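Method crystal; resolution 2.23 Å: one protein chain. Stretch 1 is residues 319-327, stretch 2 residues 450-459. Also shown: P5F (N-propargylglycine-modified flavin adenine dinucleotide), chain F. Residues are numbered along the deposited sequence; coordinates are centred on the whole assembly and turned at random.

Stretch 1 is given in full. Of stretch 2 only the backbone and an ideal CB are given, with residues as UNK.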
# COMPACT_ATOMS: atom_id res chain seq x y z
N TRP B 319 2.00 4.78 28.79
CA TRP B 319 2.09 4.56 30.22
C TRP B 319 0.71 4.30 30.79
O TRP B 319 -0.30 4.67 30.19
CB TRP B 319 2.73 5.78 30.92
CG TRP B 319 4.18 5.94 30.63
CD1 TRP B 319 4.98 5.08 29.91
CD2 TRP B 319 5.02 7.01 31.06
NE1 TRP B 319 6.27 5.56 29.88
CE2 TRP B 319 6.33 6.74 30.57
CE3 TRP B 319 4.81 8.18 31.83
CZ2 TRP B 319 7.42 7.60 30.80
CZ3 TRP B 319 5.90 9.03 32.05
CH2 TRP B 319 7.18 8.73 31.54
N PRO B 320 0.63 3.66 31.97
CA PRO B 320 -0.68 3.48 32.61
C PRO B 320 -1.34 4.83 32.86
O PRO B 320 -0.67 5.81 33.17
CB PRO B 320 -0.34 2.78 33.94
CG PRO B 320 1.05 2.25 33.77
CD PRO B 320 1.74 3.18 32.81
N VAL B 321 -2.66 4.87 32.69
CA VAL B 321 -3.40 6.11 32.91
C VAL B 321 -3.51 6.36 34.41
O VAL B 321 -4.09 5.52 35.12
CB VAL B 321 -4.77 6.03 32.21
CG1 VAL B 321 -5.58 7.29 32.46
CG2 VAL B 321 -4.54 5.81 30.75
N PRO B 322 -2.93 7.44 34.96
CA PRO B 322 -2.93 7.62 36.42
C PRO B 322 -4.24 8.12 37.00
O PRO B 322 -4.41 8.04 38.23
CB PRO B 322 -1.81 8.65 36.64
CG PRO B 322 -1.84 9.48 35.44
CD PRO B 322 -2.15 8.51 34.29
N VAL B 323 -5.17 8.64 36.20
CA VAL B 323 -6.47 9.09 36.69
C VAL B 323 -7.48 7.97 36.49
O VAL B 323 -7.32 7.10 35.62
CB VAL B 323 -6.94 10.38 36.00
CG1 VAL B 323 -6.07 11.56 36.42
CG2 VAL B 323 -6.91 10.23 34.47
N TYR B 324 -8.51 7.95 37.35
CA TYR B 324 -9.70 7.18 37.03
C TYR B 324 -10.29 7.72 35.74
O TYR B 324 -10.16 8.91 35.44
CB TYR B 324 -10.76 7.28 38.14
CG TYR B 324 -10.31 6.82 39.48
CD1 TYR B 324 -10.14 5.46 39.75
CD2 TYR B 324 -10.04 7.73 40.50
CE1 TYR B 324 -9.74 5.02 41.02
CE2 TYR B 324 -9.62 7.31 41.75
CZ TYR B 324 -9.47 5.96 42.00
OH TYR B 324 -9.06 5.56 43.25
N THR B 325 -10.95 6.84 34.98
CA THR B 325 -11.60 7.30 33.77
C THR B 325 -13.12 7.14 33.83
O THR B 325 -13.80 7.43 32.85
CB THR B 325 -11.00 6.60 32.54
OG1 THR B 325 -11.03 5.19 32.73
CG2 THR B 325 -9.55 7.06 32.34
N ASN B 326 -13.66 6.74 34.97
CA ASN B 326 -15.09 6.82 35.26
C ASN B 326 -15.27 7.91 36.31
O ASN B 326 -14.68 7.83 37.40
CB ASN B 326 -15.58 5.45 35.74
CG ASN B 326 -17.00 5.48 36.34
OD1 ASN B 326 -17.71 6.47 36.28
ND2 ASN B 326 -17.40 4.35 36.91
N LYS B 327 -16.07 8.92 36.00
CA LYS B 327 -16.10 10.09 36.88
C LYS B 327 -16.65 9.73 38.26
O LYS B 327 -16.26 10.35 39.26
CB LYS B 327 -16.91 11.22 36.24
CG LYS B 327 -16.68 12.58 36.92
CD LYS B 327 -17.86 12.95 37.84
CE LYS B 327 -17.61 14.28 38.57
NZ LYS B 327 -18.74 14.61 39.51
N UNK B 450 -23.30 0.78 42.47
CA UNK B 450 -23.07 0.18 41.17
C UNK B 450 -21.76 0.57 40.53
O UNK B 450 -21.62 0.46 39.31
CB UNK B 450 -24.22 0.55 40.23
N UNK B 451 -20.78 1.01 41.32
CA UNK B 451 -19.54 1.55 40.77
C UNK B 451 -18.70 0.44 40.16
O UNK B 451 -18.27 -0.49 40.85
CB UNK B 451 -18.74 2.28 41.85
N UNK B 452 -18.43 0.57 38.86
CA UNK B 452 -17.58 -0.35 38.12
C UNK B 452 -16.18 0.23 37.99
O UNK B 452 -16.03 1.36 37.49
CB UNK B 452 -18.17 -0.65 36.74
N UNK B 453 -15.15 -0.46 38.43
CA UNK B 453 -13.79 0.09 38.33
C UNK B 453 -13.32 0.18 36.89
O UNK B 453 -13.80 -0.52 36.00
CB UNK B 453 -12.81 -0.76 39.14
N UNK B 454 -12.36 1.07 36.67
CA UNK B 454 -11.64 1.12 35.40
C UNK B 454 -10.23 0.62 35.61
O UNK B 454 -9.71 0.59 36.73
CB UNK B 454 -11.63 2.54 34.82
N UNK B 455 -9.63 0.24 34.57
CA UNK B 455 -8.25 -0.22 34.60
C UNK B 455 -7.33 0.90 34.15
O UNK B 455 -7.68 1.66 33.25
CB UNK B 455 -8.07 -1.46 33.72
N UNK B 456 -6.14 1.04 34.74
CA UNK B 456 -5.18 2.02 34.21
C UNK B 456 -4.58 1.61 32.87
O UNK B 456 -3.92 2.44 32.25
CB UNK B 456 -4.05 2.24 35.22
N UNK B 457 -4.83 0.38 32.41
CA UNK B 457 -4.24 -0.16 31.19
C UNK B 457 -5.18 0.09 30.02
O UNK B 457 -6.33 -0.37 30.04
CB UNK B 457 -3.95 -1.65 31.34
N UNK B 458 -4.71 0.81 29.02
CA UNK B 458 -5.44 1.05 27.77
C UNK B 458 -5.36 -0.19 26.89
O UNK B 458 -4.25 -0.63 26.54
CB UNK B 458 -4.88 2.27 27.03
N UNK B 459 -6.49 -0.78 26.49
CA UNK B 459 -6.44 -2.01 25.68
C UNK B 459 -5.86 -1.76 24.29
O UNK B 459 -6.19 -0.78 23.62
CB UNK B 459 -7.84 -2.61 25.55
PA P5F F . -17.29 17.82 39.90
O1A P5F F . -18.13 17.07 41.00
O2A P5F F . -17.95 18.12 38.65
O5B P5F F . -16.09 17.07 39.40
C5B P5F F . -15.40 17.34 38.19
C4B P5F F . -14.05 16.60 38.22
O4B P5F F . -14.16 15.21 38.06
C3B P5F F . -13.03 17.00 37.20
O3B P5F F . -12.40 18.19 37.52
C2B P5F F . -12.10 15.85 37.20
O2B P5F F . -11.23 15.97 38.27
C1B P5F F . -13.01 14.70 37.45
N9A P5F F . -13.41 14.00 36.25
C8A P5F F . -14.07 14.52 35.14
N7A P5F F . -14.27 13.52 34.27
C5A P5F F . -13.78 12.32 34.78
C6A P5F F . -13.69 11.01 34.33
N6A P5F F . -14.23 10.64 33.05
N1A P5F F . -13.11 10.06 35.09
C2A P5F F . -12.60 10.35 36.30
N3A P5F F . -12.64 11.63 36.76
C4A P5F F . -13.21 12.62 36.05
N1 P5F F . -6.99 20.86 40.96
C2 P5F F . -5.67 20.29 40.97
O2 P5F F . -5.44 19.17 40.21
N3 P5F F . -4.62 20.87 41.75
C4 P5F F . -4.82 22.02 42.55
O4 P5F F . -3.75 22.54 43.29
C4X P5F F . -6.22 22.64 42.53
N5 P5F F . -6.51 23.90 43.20
C5X P5F F . -7.93 24.16 43.50
C6 P5F F . -8.31 25.08 44.61
C7 P5F F . -9.67 25.27 44.95
C7M P5F F . -10.03 26.21 46.09
C8 P5F F . -10.69 24.58 44.24
C8M P5F F . -12.15 24.75 44.57
C9 P5F F . -10.35 23.70 43.18
C9A P5F F . -8.92 23.51 42.82
N10 P5F F . -8.57 22.58 41.74
C10 P5F F . -7.23 22.05 41.76
C1' P5F F . -9.56 22.04 40.78
C2' P5F F . -10.33 20.84 41.33
O2' P5F F . -9.45 19.78 41.44
C3' P5F F . -11.54 20.41 40.51
O3' P5F F . -11.11 20.03 39.26
C4' P5F F . -12.60 21.49 40.32
O4' P5F F . -12.54 22.32 41.43
C5' P5F F . -14.02 20.97 40.03
O5' P5F F . -14.38 19.82 40.77
P P5F F . -15.83 19.56 41.46
O1P P5F F . -15.88 18.66 42.75
O2P P5F F . -16.36 21.04 41.57
O3P P5F F . -16.77 19.19 40.16
C21 P5F F . -5.04 25.35 41.60
C22 P5F F . -5.75 24.66 42.52
C23 P5F F . -3.54 25.08 41.38

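Position 450 has phi 61° and psi 22°. Positive phi by itself favours glycine, and nothing of stretch 1 lies within 5.5 Å of the ideal CB. The residue is Gly 450.

At 451 the CB points sideways, with nothing of stretch 1 within 5.5 Å. Many side chains would suit; a long one could reach Asn 326. The residue is Leu 451. Its chi1 is t and chi2 is p, and its CD1 lies 3.4 Å from Asn 326 ND2.

Position 452 matters first for its backbone. Its carbonyl accepts a weak hydrogen bond from Asn 326, ND2 to O of 452 being 3.3 Å, and any residue could supply that oxygen. The CB points sideways, 5.1 Å from Asn 326 ND2, so a small or polar side chain fits easily. The residue is Thr 452. Its OG1 lies 3.9 Å from Asn 326 ND2.

At 453 the CB points away from stretch 1, and most residues would do. The residue is Pro 453, which makes no contact across.

Position 454 faces stretch 1 directly. Its CB points toward it, 3.4 Å from Thr 325 OG1 and 4.7 Å from Asn 326 N. Space is limited, and the backbone N of Thr 325 is a donor. Serine, threonine, valine or alanine would be reasonable; a hydroxyl could use the donor. The residue is Thr 454, with chi1 p. Thr 325 N gives its OG1 a weak but nearly straight hydrogen bond, 3.5 Å long at 174°. The methyl CG2 packs 3.7 Å from Asn 326 CB and 3.4 Å from Thr 325 OG1.

At 455 the CB points away, so stretch 1 sets little limit. The residue is Ser 455. Its OG accepts a 2.9 Å hydrogen bond from N of 457.

At 456 the carbonyl takes the shortest of the three hydrogen bonds between the stretches: Val 321 N to O of 456 is 2.8 Å, at 168°. The ideal CB is tight, 3.3 Å from Val 321 O, and 4.0 Å from Pro 320 CB. A compact apolar residue suits, and phi of -71° admits proline. The residue is Pro 456, its CB 4.1 Å from Pro 320 CB.

At 457 the CB points away and many residues would do. The residue is Val 457.

At 458 the CB points sideways, 5.1 Å from Val 321 CG2. A longer apolar side chain could close that gap. The residue is Ile 458, whose CD1 reaches 3.6 Å from Val 321 CG2.

Position 459 is out of reach. The residue is Pro 459.

Stretch 2, residues 450-459: GLTPTSPVIP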
# COMPACT_ATOMS: atom_id res chain seq x y z
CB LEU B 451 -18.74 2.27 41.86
CG LEU B 451 -17.40 2.84 41.38
CD1 LEU B 451 -17.60 3.91 40.26
CD2 LEU B 451 -16.62 3.39 42.57
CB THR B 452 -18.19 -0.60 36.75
OG1 THR B 452 -18.42 0.66 36.09
CG2 THR B 452 -19.53 -1.34 36.89
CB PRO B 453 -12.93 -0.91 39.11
CG PRO B 453 -13.84 -2.07 39.46
CD PRO B 453 -15.16 -1.88 38.81
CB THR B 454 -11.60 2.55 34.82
OG1 THR B 454 -10.92 3.43 35.74
CG2 THR B 454 -13.01 3.07 34.50
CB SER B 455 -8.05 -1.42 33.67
OG SER B 455 -6.66 -1.66 33.44
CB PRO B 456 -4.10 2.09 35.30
CG PRO B 456 -4.16 0.75 35.97
CD PRO B 456 -5.62 0.33 35.92
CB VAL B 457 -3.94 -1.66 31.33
CG1 VAL B 457 -3.39 -2.20 30.00
CG2 VAL B 457 -2.97 -1.94 32.50
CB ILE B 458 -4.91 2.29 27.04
CG1 ILE B 458 -5.06 3.54 27.92
CG2 ILE B 458 -5.62 2.48 25.70
CD1 ILE B 458 -4.47 4.79 27.32
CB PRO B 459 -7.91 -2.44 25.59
CG PRO B 459 -8.71 -1.19 25.90
CD PRO B 459 -7.86 -0.32 26.77
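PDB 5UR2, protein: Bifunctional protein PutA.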